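Local coordinates for probable N-acetyl-gamma-glutamyl-phosphate reductase, chloroplastic (Oryza sativa, PDB 2CVO), which probably catalyses the NADPH-dependent reduction of N-acetyl-L-glutamyl 5-phosphate to the corresponding N-acetylated semialdehyde, a step of arginine biosynthesis in the chloroplast, at residues K114-S119 / N348-L353. Residues are numbered along the deposited sequence; the frame is centred on the assembly and turned at random.
Sequences KIVDLS and NLMMGL
Lys114, at the start of strand 114-117, and Met350, in the last turn of helix 336-351, lie alongside one another, each running toward the other's backbone, an instructive case of how a long amphipathic side chain serves a helix end. Followed outward, the lysine CB faces the Met350 methyl, CE, at 4.2 Å. Its CG meets Met351 SD at 3.8 Å; CD again borders Met350 CE. A final bend (chi4 61°) brings NZ to Met350 O, a weak hydrogen bond of 3.1 Å to a carbonyl of the closing turn, whose partial negative charge would probably suit the ammonium group. An alanine here, stopping at CB, removes the NZ bond and the CG and CD contacts, and would probably open a gap beside both methionine side chains and leave the Met350 carbonyl without this donor. Met350 itself reaches further along the strand. Its SD rests 3.8 Å from Val116 CG2, and Ile159 of helix 152-161 also touches this side chain. A bend at chi3 (80°) turns CE back toward the strand, 4.0 Å from Ile115 O. Gly352, at positive phi, is the first residue to leave helical geometry, in a Schellman motif closed by Leu353 N to Asn348 O and Gly352 N to Leu349 O. The arrangement is typical of the semialdehyde dehydrogenase family, whose last helix returns from the second domain against the parallel sheet of the Rossmann-type NADP-binding domain, here over an interior strand.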
loop_
_atom_site.group_PDB
_atom_site.type_symbol
_atom_site.label_atom_id
_atom_site.label_comp_id
_atom_site.label_asym_id
_atom_site.label_seq_id
_atom_site.Cartn_x
_atom_site.Cartn_y
_atom_site.Cartn_z
ATOM N N LYS A 114 -3.568 19.758 -35.617
ATOM C CA LYS A 114 -3.094 18.397 -35.421
ATOM C C LYS A 114 -3.851 17.959 -34.176
ATOM O O LYS A 114 -3.794 18.627 -33.140
ATOM C CB LYS A 114 -1.582 18.372 -35.186
ATOM C CG LYS A 114 -0.776 18.691 -36.439
ATOM C CD LYS A 114 -1.057 17.669 -37.536
ATOM C CE LYS A 114 -0.423 18.060 -38.867
ATOM N NZ LYS A 114 1.058 18.168 -38.788
ATOM N N ILE A 115 -4.574 16.850 -34.282
ATOM C CA ILE A 115 -5.375 16.373 -33.166
ATOM C C ILE A 115 -5.067 14.953 -32.707
ATOM O O ILE A 115 -5.041 14.021 -33.510
ATOM C CB ILE A 115 -6.870 16.442 -33.519
ATOM C CG1 ILE A 115 -7.230 17.856 -33.975
ATOM C CG2 ILE A 115 -7.710 16.036 -32.320
ATOM C CD1 ILE A 115 -8.637 17.978 -34.521
ATOM N N VAL A 116 -4.839 14.806 -31.405
ATOM C CA VAL A 116 -4.574 13.506 -30.799
ATOM C C VAL A 116 -5.670 13.279 -29.767
ATOM O O VAL A 116 -5.726 13.964 -28.743
ATOM C CB VAL A 116 -3.196 13.461 -30.093
ATOM C CG1 VAL A 116 -3.032 12.129 -29.363
ATOM C CG2 VAL A 116 -2.083 13.627 -31.115
ATOM N N ASP A 117 -6.553 12.331 -30.054
ATOM C CA ASP A 117 -7.652 12.018 -29.157
ATOM C C ASP A 117 -7.306 10.820 -28.288
ATOM O O ASP A 117 -7.049 9.723 -28.795
ATOM C CB ASP A 117 -8.924 11.742 -29.969
ATOM C CG ASP A 117 -10.054 11.195 -29.122
ATOM O OD1 ASP A 117 -10.144 11.564 -27.934
ATOM O OD2 ASP A 117 -10.865 10.404 -29.651
ATOM N N LEU A 118 -7.294 11.032 -26.977
ATOM C CA LEU A 118 -6.974 9.956 -26.058
ATOM C C LEU A 118 -8.156 9.061 -25.722
ATOM O O LEU A 118 -7.977 8.001 -25.121
ATOM C CB LEU A 118 -6.356 10.520 -24.778
ATOM C CG LEU A 118 -4.925 11.021 -25.001
ATOM C CD1 LEU A 118 -4.954 12.469 -25.475
ATOM C CD2 LEU A 118 -4.131 10.891 -23.711
ATOM N N SER A 119 -9.362 9.468 -26.112
ATOM C CA SER A 119 -10.543 8.650 -25.835
ATOM C C SER A 119 -10.555 7.467 -26.798
ATOM O O SER A 119 -9.652 7.312 -27.616
ATOM C CB SER A 119 -11.831 9.459 -26.017
ATOM O OG SER A 119 -12.091 9.699 -27.390
ATOM N N ASN A 348 4.757 14.591 -31.321
ATOM C CA ASN A 348 6.125 14.940 -31.694
ATOM C C ASN A 348 6.332 14.523 -33.149
ATOM O O ASN A 348 6.787 15.309 -33.984
ATOM C CB ASN A 348 7.146 14.207 -30.816
ATOM C CG ASN A 348 7.285 14.824 -29.436
ATOM O OD1 ASN A 348 7.324 16.045 -29.293
ATOM N ND2 ASN A 348 7.383 13.982 -28.416
ATOM N N LEU A 349 5.980 13.276 -33.438
ATOM C CA LEU A 349 6.113 12.721 -34.778
ATOM C C LEU A 349 5.338 13.547 -35.807
ATOM O O LEU A 349 5.843 13.846 -36.891
ATOM C CB LEU A 349 5.610 11.276 -34.781
ATOM C CG LEU A 349 5.619 10.530 -36.113
ATOM C CD1 LEU A 349 7.045 10.443 -36.645
ATOM C CD2 LEU A 349 5.025 9.133 -35.916
ATOM N N MET A 350 4.112 13.915 -35.456
ATOM C CA MET A 350 3.256 14.701 -36.336
ATOM C C MET A 350 3.794 16.113 -36.576
ATOM O O MET A 350 3.578 16.687 -37.644
ATOM C CB MET A 350 1.847 14.783 -35.743
ATOM C CG MET A 350 1.150 13.431 -35.630
ATOM S SD MET A 350 -0.159 13.415 -34.393
ATOM C CE MET A 350 -1.511 14.196 -35.296
ATOM N N MET A 351 4.489 16.667 -35.584
ATOM C CA MET A 351 5.044 18.013 -35.697
ATOM C C MET A 351 6.462 18.033 -36.261
ATOM O O MET A 351 7.049 19.099 -36.427
ATOM C CB MET A 351 5.046 18.711 -34.331
ATOM C CG MET A 351 3.685 18.828 -33.665
ATOM S SD MET A 351 2.443 19.636 -34.683
ATOM C CE MET A 351 3.042 21.324 -34.688
ATOM N N GLY A 352 7.016 16.859 -36.546
ATOM C CA GLY A 352 8.363 16.802 -37.090
ATOM C C GLY A 352 9.457 16.897 -36.040
ATOM O O GLY A 352 10.612 17.178 -36.358
ATOM N N LEU A 353 9.104 16.661 -34.781
ATOM C CA LEU A 353 10.089 16.727 -33.708
ATOM C C LEU A 353 10.537 15.329 -33.325
ATOM O O LEU A 353 9.833 14.354 -33.573
ATOM C CB LEU A 353 9.494 17.412 -32.474
ATOM C CG LEU A 353 8.982 18.845 -32.637
ATOM C CD1 LEU A 353 8.450 19.339 -31.306
ATOM C CD2 LEU A 353 10.111 19.745 -33.124
#